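Local coordinates for protein 433aa long hypothetical phosphoribosylglycinamide formyl transferase (PDB 2DWC) that belongs to the ATP-grasp superfamily, resembles PurT-type proteins in its domains, and holds adenosine-5'-diphosphate in a pocket, at residues B[83-88]-B[319-324]; B[248-253]-B[395-400]; B[317-320]-B[326-329]. All coordinates share one frame; numbering follows the deposited sequence.

Contact 1: residues B[83-88]-B[319-324]; sequences PDAIIP and RAVLGL
Val321 packs its CG2 methyl against two residues of strand 85-88. Ile87 CD1 lies 4.0 Å from Val321 CG2, and Ala85 CB lies 4.1 Å from the same methyl. Ala85 and Ile87 are two apart in the strand, and both turn their CB toward the helix. In Val321, CG1 lies anti to the carbonyl carbon (chi1 -50°), which leaves CG2 between the backbone N and the carbonyl carbon, facing the strand. Ile87 reaches it through its longer branch, with CD1 at the end of an extended chain (chi2 179°). The Ile87 and Val321 side chains meet at a slant. This apolar part is fully buried and contains no direct hydrogen bond.

The side toward Asp84 is looser and is bridged by one water. Asp84 is partly exposed, and its side chain stays beyond contact distance of the helix end. The water donates to Asp84 O at 2.9 Å and to Val321 O at 2.7 Å. It thus links two carbonyls that cannot bond to each other. The helix closes here in a Schellman motif. Gly323 has the positive phi (84°); its N bonds to Ala320 O at 3.1 Å, and Leu324 N bonds to Arg319 O at 2.9 Å.

Strand 85-88 pairs with strand 21-25 in the parallel sheet, and Ile86 makes backbone bonds to Phe107 and Val109. Ile87 also packs on Ile22 and Leu24. Val321 further touches Val109. On the helix, Ala320 rests on Val216 and His218 of strand 209-219, so helix 313-322 lies between the Rossmann-like sheet and the large mixed sheet.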
ATOM      1  N   PRO B  83      10.484 -20.618  -7.505  1.00 15.45           N
ATOM      2  CA  PRO B  83       9.824 -19.792  -6.504  1.00 12.82           C
ATOM      3  C   PRO B  83       9.433 -20.522  -5.206  1.00 16.05           C
ATOM      4  O   PRO B  83       9.284 -21.749  -5.226  1.00 17.07           O
ATOM      5  CB  PRO B  83       8.602 -19.293  -7.251  1.00 13.42           C
ATOM      6  CG  PRO B  83       8.218 -20.405  -8.077  1.00 16.77           C
ATOM      7  CD  PRO B  83       9.553 -20.989  -8.588  1.00 15.18           C
ATOM      8  N   ASP B  84       9.277 -19.748  -4.106  1.00 14.97           N
ATOM      9  CA  ASP B  84       8.791 -20.319  -2.823  1.00 13.08           C
ATOM     10  C   ASP B  84       7.285 -20.545  -2.847  1.00 17.43           C
ATOM     11  O   ASP B  84       6.750 -21.320  -2.029  1.00 16.31           O
ATOM     12  CB  ASP B  84       9.156 -19.353  -1.678  1.00 15.98           C
ATOM     13  CG  ASP B  84      10.663 -19.275  -1.496  1.00 23.36           C
ATOM     14  OD1 ASP B  84      11.297 -18.339  -2.017  1.00 17.30           O
ATOM     15  OD2 ASP B  84      11.251 -20.217  -0.905  1.00 20.97           O
ATOM     16  N   ALA B  85       6.577 -19.820  -3.716  1.00 15.24           N
ATOM     17  CA  ALA B  85       5.137 -20.011  -3.880  1.00 13.23           C
ATOM     18  C   ALA B  85       4.739 -19.652  -5.276  1.00 15.87           C
ATOM     19  O   ALA B  85       5.221 -18.641  -5.809  1.00 16.16           O
ATOM     20  CB  ALA B  85       4.343 -19.121  -2.881  1.00 14.45           C
ATOM     21  N   ILE B  86       3.883 -20.494  -5.866  1.00 13.54           N
ATOM     22  CA  ILE B  86       3.310 -20.288  -7.222  1.00 13.26           C
ATOM     23  C   ILE B  86       1.857 -19.912  -6.911  1.00 17.73           C
ATOM     24  O   ILE B  86       1.108 -20.702  -6.343  1.00 15.71           O
ATOM     25  CB  ILE B  86       3.383 -21.590  -8.003  1.00 11.77           C
ATOM     26  CG1 ILE B  86       4.846 -21.922  -8.199  1.00 15.54           C
ATOM     27  CG2 ILE B  86       2.621 -21.441  -9.368  1.00 16.63           C
ATOM     28  CD1 ILE B  86       5.054 -23.270  -8.933  1.00 14.28           C
ATOM     29  N   ILE B  87       1.498 -18.685  -7.263  1.00 13.85           N
ATOM     30  CA  ILE B  87       0.209 -18.072  -6.937  1.00 13.06           C
ATOM     31  C   ILE B  87      -0.658 -17.833  -8.149  1.00 17.47           C
ATOM     32  O   ILE B  87      -0.496 -16.834  -8.865  1.00 17.27           O
ATOM     33  CB  ILE B  87       0.487 -16.727  -6.211  1.00 13.74           C
ATOM     34  CG1 ILE B  87       1.420 -16.952  -5.012  1.00 19.70           C
ATOM     35  CG2 ILE B  87      -0.823 -16.094  -5.752  1.00 16.41           C
ATOM     36  CD1 ILE B  87       1.808 -15.679  -4.187  1.00 16.47           C
ATOM     37  N   PRO B  88      -1.571 -18.761  -8.426  1.00 18.54           N
ATOM     38  CA  PRO B  88      -2.474 -18.613  -9.580  1.00 17.81           C
ATOM     39  C   PRO B  88      -3.468 -17.513  -9.255  1.00 26.19           C
ATOM     40  O   PRO B  88      -4.086 -17.542  -8.197  1.00 26.79           O
ATOM     41  CB  PRO B  88      -3.168 -19.978  -9.688  1.00 24.88           C
ATOM     42  CG  PRO B  88      -2.481 -20.889  -8.754  1.00 21.55           C
ATOM     43  CD  PRO B  88      -1.815 -20.022  -7.687  1.00 16.73           C
ATOM     44  N   ARG B 319       0.992 -13.453   3.272  1.00 14.81           N
ATOM     45  CA  ARG B 319       1.540 -13.942   4.540  1.00 15.86           C
ATOM     46  C   ARG B 319       1.252 -15.426   4.697  1.00 16.24           C
ATOM     47  O   ARG B 319       2.137 -16.212   5.044  1.00 15.85           O
ATOM     48  CB  ARG B 319       0.938 -13.136   5.717  1.00 17.02           C
ATOM     49  CG  ARG B 319       1.597 -11.710   5.788  1.00 16.93           C
ATOM     50  CD  ARG B 319       0.872 -10.785   6.735  1.00 19.62           C
ATOM     51  NE  ARG B 319       0.998 -11.238   8.114  1.00 21.85           N
ATOM     52  CZ  ARG B 319       1.402 -10.476   9.145  1.00 23.25           C
ATOM     53  NH1 ARG B 319       1.749  -9.213   8.979  1.00 20.38           N
ATOM     54  NH2 ARG B 319       1.419 -10.984  10.384  1.00 16.61           N
ATOM     55  N   ALA B 320       0.016 -15.805   4.428  1.00 14.74           N
ATOM     56  CA  ALA B 320      -0.354 -17.204   4.608  1.00 14.33           C
ATOM     57  C   ALA B 320       0.530 -18.105   3.746  1.00 15.38           C
ATOM     58  O   ALA B 320       1.043 -19.097   4.245  1.00 16.24           O
ATOM     59  CB  ALA B 320      -1.842 -17.451   4.222  1.00 14.36           C
ATOM     60  N   VAL B 321       0.713 -17.760   2.461  1.00 16.65           N
ATOM     61  CA  VAL B 321       1.474 -18.669   1.580  1.00 14.75           C
ATOM     62  C   VAL B 321       2.990 -18.660   1.700  1.00 14.83           C
ATOM     63  O   VAL B 321       3.666 -19.560   1.154  1.00 14.94           O
ATOM     64  CB  VAL B 321       1.028 -18.529   0.080  1.00 15.08           C
ATOM     65  CG1 VAL B 321      -0.492 -18.611  -0.005  1.00 18.95           C
ATOM     66  CG2 VAL B 321       1.520 -17.197  -0.528  1.00 14.60           C
ATOM     67  N   LEU B 322       3.528 -17.680   2.428  1.00 13.66           N
ATOM     68  CA  LEU B 322       4.953 -17.629   2.733  1.00 15.41           C
ATOM     69  C   LEU B 322       5.172 -18.415   4.059  1.00 18.32           C
ATOM     70  O   LEU B 322       6.316 -18.635   4.456  1.00 17.35           O
ATOM     71  CB  LEU B 322       5.427 -16.177   2.941  1.00 16.93           C
ATOM     72  CG  LEU B 322       5.559 -15.409   1.612  1.00 14.80           C
ATOM     73  CD1 LEU B 322       5.965 -13.956   1.912  1.00 17.45           C
ATOM     74  CD2 LEU B 322       6.588 -16.137   0.729  1.00 15.78           C
ATOM     75  N   GLY B 323       4.067 -18.835   4.689  1.00 16.49           N
ATOM     76  CA  GLY B 323       4.135 -19.568   5.970  1.00 14.41           C
ATOM     77  C   GLY B 323       4.245 -18.631   7.176  1.00 19.45           C
ATOM     78  O   GLY B 323       4.566 -19.070   8.274  1.00 16.44           O
ATOM     79  N   LEU B 324       3.931 -17.346   7.008  1.00 16.40           N
ATOM     80  CA  LEU B 324       4.026 -16.392   8.123  1.00 15.36           C
ATOM     81  C   LEU B 324       2.714 -16.430   8.920  1.00 16.48           C
ATOM     82  O   LEU B 324       1.651 -16.833   8.423  1.00 19.51           O
ATOM     83  CB  LEU B 324       4.255 -14.966   7.578  1.00 15.29           C
ATOM     84  CG  LEU B 324       5.610 -14.851   6.865  1.00 15.47           C
ATOM     85  CD1 LEU B 324       5.658 -13.505   6.062  1.00 17.72           C
ATOM     86  CD2 LEU B 324       6.764 -14.892   7.840  1.00 15.69           C
TER
HETATM   87  O   HOH W   1       6.185 -20.093   0.481  1.00 17.20           O

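Contact 2: residues B[248-253]-B[395-400]; sequences PAEISE and KDVEVA
The capped first turn of helix 397-409 sets Val397 and Glu398 against Pro248 and Glu250 in the loop that follows strand 241-247. Val397 is the buried part. Its CG1 comes 3.6 Å from Glu250 CD and lies alongside the aliphatic stem of that side chain. The Glu250 and Val397 side chains run antiparallel to one another. The other branch, Val397 CG2, faces the Pro248 backbone, 3.9 Å from Pro248 O, and packs more loosely on the ring at Pro248 CD. Pro248 follows a cis peptide bond.

Glu250 reaches over with CG beside its backbone N (chi1 -67°) and the chain extended beyond. On the more exposed side Glu250 OE1 is 2.8 Å from Glu398 OE2. The two carboxyl planes are 86° apart. Oxygens this close suggest that one of the acids probably carries a proton. Glu250 is also the centre of an inverse gamma turn, closed by a weak bond from Ile251 N to Ala249 O.

Asp396 accepts from Glu398 N at 2.9 Å, through OD2 on its anti side and 34° out of the carboxylate plane. Pro342 touches both Pro248 and Val397.

The loop belongs to the ATP-grasp part of the chain and the helix to the PurT-type C-terminal part. On the helix side, the arrangement is a classic N-cap, with an aspartate side chain accepting from a first-turn backbone NH.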
ATOM      1  N   PRO B 248     -18.654  -4.217   6.720  1.00 22.29           N
ATOM      2  CA  PRO B 248     -19.204  -5.572   6.820  1.00 21.37           C
ATOM      3  C   PRO B 248     -20.576  -5.666   6.171  1.00 21.91           C
ATOM      4  O   PRO B 248     -21.285  -4.661   6.014  1.00 24.37           O
ATOM      5  CB  PRO B 248     -19.275  -5.801   8.328  1.00 23.33           C
ATOM      6  CG  PRO B 248     -19.750  -4.403   8.857  1.00 26.08           C
ATOM      7  CD  PRO B 248     -18.986  -3.397   7.914  1.00 19.75           C
ATOM      8  N   ALA B 249     -20.937  -6.864   5.753  1.00 19.86           N
ATOM      9  CA  ALA B 249     -22.264  -7.083   5.168  1.00 23.50           C
ATOM     10  C   ALA B 249     -23.293  -6.847   6.301  1.00 22.45           C
ATOM     11  O   ALA B 249     -23.054  -7.208   7.446  1.00 26.66           O
ATOM     12  CB  ALA B 249     -22.366  -8.512   4.660  1.00 23.57           C
ATOM     13  N   GLU B 250     -24.426  -6.247   5.973  1.00 24.61           N
ATOM     14  CA  GLU B 250     -25.428  -5.969   6.996  1.00 30.91           C
ATOM     15  C   GLU B 250     -26.366  -7.156   7.134  1.00 35.59           C
ATOM     16  O   GLU B 250     -27.475  -7.161   6.591  1.00 34.66           O
ATOM     17  CB  GLU B 250     -26.183  -4.698   6.623  1.00 32.98           C
ATOM     18  CG  GLU B 250     -25.267  -3.455   6.678  1.00 34.13           C
ATOM     19  CD  GLU B 250     -26.025  -2.143   6.423  1.00 43.28           C
ATOM     20  OE1 GLU B 250     -26.423  -1.891   5.262  1.00 40.71           O
ATOM     21  OE2 GLU B 250     -26.219  -1.372   7.398  1.00 40.92           O
ATOM     22  N   ILE B 251     -25.872  -8.181   7.822  1.00 28.69           N
ATOM     23  CA  ILE B 251     -26.613  -9.414   8.052  1.00 33.49           C
ATOM     24  C   ILE B 251     -26.686  -9.688   9.552  1.00 31.70           C
ATOM     25  O   ILE B 251     -25.920  -9.122  10.337  1.00 27.50           O
ATOM     26  CB  ILE B 251     -25.941 -10.632   7.326  1.00 33.92           C
ATOM     27  CG1 ILE B 251     -24.543 -10.896   7.920  1.00 34.44           C
ATOM     28  CG2 ILE B 251     -25.910 -10.368   5.814  1.00 26.02           C
ATOM     29  CD1 ILE B 251     -23.840 -12.152   7.339  1.00 29.81           C
ATOM     30  N   SER B 252     -27.612 -10.560   9.957  1.00 34.58           N
ATOM     31  CA  SER B 252     -27.765 -10.869  11.372  1.00 39.28           C
ATOM     32  C   SER B 252     -26.561 -11.568  11.945  1.00 38.50           C
ATOM     33  O   SER B 252     -25.763 -12.190  11.221  1.00 36.01           O
ATOM     34  CB  SER B 252     -28.997 -11.749  11.619  1.00 35.85           C
ATOM     35  OG  SER B 252     -28.850 -13.010  10.979  1.00 37.00           O
ATOM     36  N   GLU B 253     -26.437 -11.467  13.260  1.00 36.74           N
ATOM     37  CA  GLU B 253     -25.355 -12.098  13.978  1.00 38.89           C
ATOM     38  C   GLU B 253     -25.475 -13.614  13.793  1.00 42.83           C
ATOM     39  O   GLU B 253     -24.464 -14.318  13.705  1.00 33.37           O
ATOM     40  CB  GLU B 253     -25.419 -11.714  15.445  1.00 45.32           C
ATOM     41  CG  GLU B 253     -24.057 -11.657  16.069  1.00 54.52           C
ATOM     42  CD  GLU B 253     -24.037 -10.854  17.348  1.00 63.05           C
ATOM     43  OE1 GLU B 253     -24.541  -9.704  17.341  1.00 59.65           O
ATOM     44  OE2 GLU B 253     -23.504 -11.366  18.357  1.00 65.61           O
ATOM     45  N   LYS B 395     -17.835   5.394   9.199  1.00 29.10           N
ATOM     46  CA  LYS B 395     -18.348   4.638  10.334  1.00 22.33           C
ATOM     47  C   LYS B 395     -19.622   3.927   9.939  1.00 19.87           C
ATOM     48  O   LYS B 395     -20.000   2.907  10.545  1.00 27.55           O
ATOM     49  CB  LYS B 395     -18.616   5.596  11.495  1.00 29.81           C
ATOM     50  CG  LYS B 395     -17.352   6.030  12.178  1.00 41.19           C
ATOM     51  CD  LYS B 395     -17.612   7.003  13.326  1.00 53.74           C
ATOM     52  CE  LYS B 395     -16.309   7.326  14.077  1.00 53.03           C
ATOM     53  NZ  LYS B 395     -15.255   7.884  13.176  1.00 60.79           N
ATOM     54  N   ASP B 396     -20.318   4.460   8.941  1.00 24.01           N
ATOM     55  CA  ASP B 396     -21.571   3.878   8.460  1.00 24.99           C
ATOM     56  C   ASP B 396     -21.307   3.274   7.093  1.00 25.43           C
ATOM     57  O   ASP B 396     -21.032   4.014   6.128  1.00 23.09           O
ATOM     58  CB  ASP B 396     -22.634   4.991   8.358  1.00 27.43           C
ATOM     59  CG  ASP B 396     -24.022   4.493   7.948  1.00 34.88           C
ATOM     60  OD1 ASP B 396     -25.000   5.221   8.231  1.00 44.00           O
ATOM     61  OD2 ASP B 396     -24.179   3.419   7.345  1.00 36.09           O
ATOM     62  N   VAL B 397     -21.393   1.949   7.013  1.00 23.78           N
ATOM     63  CA  VAL B 397     -21.149   1.242   5.749  1.00 24.20           C
ATOM     64  C   VAL B 397     -22.034   1.705   4.586  1.00 24.02           C
ATOM     65  O   VAL B 397     -21.593   1.724   3.435  1.00 22.19           O
ATOM     66  CB  VAL B 397     -21.241  -0.306   5.967  1.00 29.03           C
ATOM     67  CG1 VAL B 397     -22.672  -0.731   6.207  1.00 27.13           C
ATOM     68  CG2 VAL B 397     -20.645  -1.067   4.759  1.00 21.88           C
ATOM     69  N   GLU B 398     -23.276   2.141   4.859  1.00 23.53           N
ATOM     70  CA  GLU B 398     -24.132   2.594   3.770  1.00 24.70           C
ATOM     71  C   GLU B 398     -23.652   3.932   3.213  1.00 21.71           C
ATOM     72  O   GLU B 398     -23.830   4.202   2.022  1.00 26.27           O
ATOM     73  CB  GLU B 398     -25.610   2.679   4.234  1.00 29.51           C
ATOM     74  CG  GLU B 398     -26.140   1.311   4.702  1.00 39.34           C
ATOM     75  CD  GLU B 398     -27.633   1.311   5.039  1.00 51.65           C
ATOM     76  OE1 GLU B 398     -28.196   2.386   5.353  1.00 51.69           O
ATOM     77  OE2 GLU B 398     -28.245   0.217   5.004  1.00 51.21           O
ATOM     78  N   VAL B 399     -23.052   4.761   4.064  1.00 22.97           N
ATOM     79  CA  VAL B 399     -22.500   6.029   3.630  1.00 24.86           C
ATOM     80  C   VAL B 399     -21.282   5.699   2.734  1.00 24.69           C
ATOM     81  O   VAL B 399     -21.104   6.283   1.665  1.00 24.58           O
ATOM     82  CB  VAL B 399     -22.052   6.880   4.830  1.00 23.76           C
ATOM     83  CG1 VAL B 399     -21.308   8.109   4.320  1.00 26.18           C
ATOM     84  CG2 VAL B 399     -23.293   7.326   5.659  1.00 27.43           C
ATOM     85  N   ALA B 400     -20.453   4.760   3.166  1.00 22.92           N
ATOM     86  CA  ALA B 400     -19.292   4.381   2.326  1.00 23.17           C
ATOM     87  C   ALA B 400     -19.734   3.807   0.977  1.00 20.65           C
ATOM     88  O   ALA B 400     -19.132   4.145  -0.054  1.00 20.72           O
ATOM     89  CB  ALA B 400     -18.402   3.391   3.077  1.00 24.32           C
TER

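Contact 3: residues B[317-320]-B[326-329]; sequences HLRA and IPGE
Arg319 and Ala320 of helix 313-322 face Ile326 and Pro327, where the chain comes back past the helix it has just left. The first shell is mostly aliphatic. Arg319 CB lies 4.1 Å from Ile326 CG1, and the two side chains are neither parallel nor perpendicular. Ile326 CD1 reaches further along the helix, 4.3 Å from Ala320 CB. It gets there because CG1 stands beside the backbone N and the chain then runs on extended (chi2 169°).

Further along the same arginine side chain, Arg319 NE also lies 4.1 Å from Ile326 CG1, and NH2 goes on to Pro327. Arg319 NH2 is 3.6 Å from Pro327 CD and 4.1 Å from Ile326 CA. The guanidinium approaches both obliquely, while the arginine side chain crosses Pro327 at about a right angle. A bend at chi3 (67°) turns the group back toward the returning chain.

The next shell probably helps to hold these positions. Arg319 NH2 donates to Pro325 O, just ahead of Ile326, so the guanidinium grips the backbone of the turn. Ile326 also packs on Val216 and His218 of strand 209-219, and its carbonyl accepts from Arg335 NH1. The second subunit also packs here, its Thr372 on Arg319 and its Leu366 on Pro327.

No hydrogen bond runs between 317-320 and 326-329 themselves. The arginine does two jobs here: its stem packs as a hydrocarbon, and its buried guanidinium is satisfied at least in part by a main-chain carbonyl. That bond probably lets the charged group lie against the apolar proline ring at modest cost.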
ATOM      1  N   HIS B 317      -3.245 -13.156   2.088  1.00 17.16           N
ATOM      2  CA  HIS B 317      -2.880 -14.278   1.215  1.00 17.40           C
ATOM      3  C   HIS B 317      -1.372 -14.448   1.188  1.00 16.91           C
ATOM      4  O   HIS B 317      -0.859 -15.550   1.324  1.00 16.35           O
ATOM      5  CB  HIS B 317      -3.365 -13.990  -0.222  1.00 15.46           C
ATOM      6  CG  HIS B 317      -3.352 -15.173  -1.136  1.00 16.59           C
ATOM      7  ND1 HIS B 317      -3.955 -16.376  -0.827  1.00 16.12           N
ATOM      8  CD2 HIS B 317      -2.863 -15.307  -2.394  1.00 16.09           C
ATOM      9  CE1 HIS B 317      -3.855 -17.195  -1.861  1.00 21.70           C
ATOM     10  NE2 HIS B 317      -3.195 -16.573  -2.829  1.00 16.11           N
ATOM     11  N   LEU B 318      -0.653 -13.352   0.946  1.00 15.67           N
ATOM     12  CA  LEU B 318       0.804 -13.438   0.854  1.00 17.08           C
ATOM     13  C   LEU B 318       1.423 -13.997   2.147  1.00 19.87           C
ATOM     14  O   LEU B 318       2.302 -14.868   2.123  1.00 16.06           O
ATOM     15  CB  LEU B 318       1.396 -12.051   0.562  1.00 17.56           C
ATOM     16  CG  LEU B 318       2.929 -12.042   0.503  1.00 19.59           C
ATOM     17  CD1 LEU B 318       3.404 -12.857  -0.707  1.00 16.01           C
ATOM     18  CD2 LEU B 318       3.427 -10.595   0.401  1.00 22.70           C
ATOM     19  N   ARG B 319       0.992 -13.453   3.272  1.00 14.81           N
ATOM     20  CA  ARG B 319       1.540 -13.942   4.540  1.00 15.86           C
ATOM     21  C   ARG B 319       1.252 -15.426   4.697  1.00 16.24           C
ATOM     22  O   ARG B 319       2.137 -16.212   5.044  1.00 15.85           O
ATOM     23  CB  ARG B 319       0.938 -13.136   5.717  1.00 17.02           C
ATOM     24  CG  ARG B 319       1.597 -11.710   5.788  1.00 16.93           C
ATOM     25  CD  ARG B 319       0.872 -10.785   6.735  1.00 19.62           C
ATOM     26  NE  ARG B 319       0.998 -11.238   8.114  1.00 21.85           N
ATOM     27  CZ  ARG B 319       1.402 -10.476   9.145  1.00 23.25           C
ATOM     28  NH1 ARG B 319       1.749  -9.213   8.979  1.00 20.38           N
ATOM     29  NH2 ARG B 319       1.419 -10.984  10.384  1.00 16.61           N
ATOM     30  N   ALA B 320       0.016 -15.805   4.428  1.00 14.74           N
ATOM     31  CA  ALA B 320      -0.354 -17.204   4.608  1.00 14.33           C
ATOM     32  C   ALA B 320       0.530 -18.105   3.746  1.00 15.38           C
ATOM     33  O   ALA B 320       1.043 -19.097   4.245  1.00 16.24           O
ATOM     34  CB  ALA B 320      -1.842 -17.451   4.222  1.00 14.36           C
ATOM     35  N   ILE B 326      -0.575 -14.823  11.111  1.00 17.70           N
ATOM     36  CA  ILE B 326      -1.536 -13.733  10.944  1.00 16.79           C
ATOM     37  C   ILE B 326      -2.267 -13.618  12.294  1.00 21.48           C
ATOM     38  O   ILE B 326      -2.923 -14.583  12.747  1.00 24.03           O
ATOM     39  CB  ILE B 326      -2.593 -14.061   9.881  1.00 17.56           C
ATOM     40  CG1 ILE B 326      -1.916 -14.156   8.489  1.00 17.16           C
ATOM     41  CG2 ILE B 326      -3.720 -12.993   9.943  1.00 19.05           C
ATOM     42  CD1 ILE B 326      -2.849 -14.745   7.357  1.00 18.10           C
ATOM     43  N   PRO B 327      -2.137 -12.472  12.964  1.00 18.69           N
ATOM     44  CA  PRO B 327      -2.822 -12.289  14.261  1.00 23.35           C
ATOM     45  C   PRO B 327      -4.343 -12.346  14.121  1.00 24.78           C
ATOM     46  O   PRO B 327      -4.930 -11.858  13.139  1.00 23.47           O
ATOM     47  CB  PRO B 327      -2.379 -10.889  14.704  1.00 25.12           C
ATOM     48  CG  PRO B 327      -1.129 -10.638  13.943  1.00 31.30           C
ATOM     49  CD  PRO B 327      -1.345 -11.278  12.610  1.00 19.61           C
ATOM     50  N   GLY B 328      -5.005 -12.913  15.125  1.00 23.25           N
ATOM     51  CA  GLY B 328      -6.456 -12.971  15.069  1.00 25.97           C
ATOM     52  C   GLY B 328      -7.059 -12.786  16.464  1.00 36.74           C
ATOM     53  O   GLY B 328      -6.336 -12.623  17.449  1.00 38.01           O
ATOM     54  N   GLU B 329      -8.382 -12.804  16.551  1.00 30.58           N
ATOM     55  CA  GLU B 329      -9.050 -12.649  17.843  1.00 34.76           C
ATOM     56  C   GLU B 329     -10.063 -13.793  18.022  1.00 29.58           C
ATOM     57  O   GLU B 329     -10.969 -13.940  17.234  1.00 29.45           O
ATOM     58  CB  GLU B 329      -9.772 -11.300  17.876  1.00 33.42           C
ATOM     59  CG  GLU B 329     -10.322 -10.901  19.223  1.00 51.72           C
ATOM     60  CD  GLU B 329     -11.226  -9.681  19.143  1.00 60.95           C
ATOM     61  OE1 GLU B 329     -11.591  -9.148  20.221  1.00 62.58           O
ATOM     62  OE2 GLU B 329     -11.576  -9.263  18.009  1.00 57.77           O
TER

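Contacts 1 and 3 are neighbours on helix 313-322 and share Arg319 and Ala320. Their centres are about 12 Å apart, and Ile87 CG2 of contact 1 packs 3.8 Å from His317 NE2 of contact 3. Both also touch the second subunit, so this helix joins the Rossmann-like part, the mixed sheet and the dimer partner. Contact 2 stands apart. Its centre is about 32 Å from that of contact 1 and about 23 Å from that of contact 3, and its nearest atoms are about 12 Å from contact 3. It links the ATP-grasp and PurT-type C-terminal parts instead. No residue of the three contacts belongs to the adenosine-5'-diphosphate pocket, which includes Glu202, His204 and Glu291.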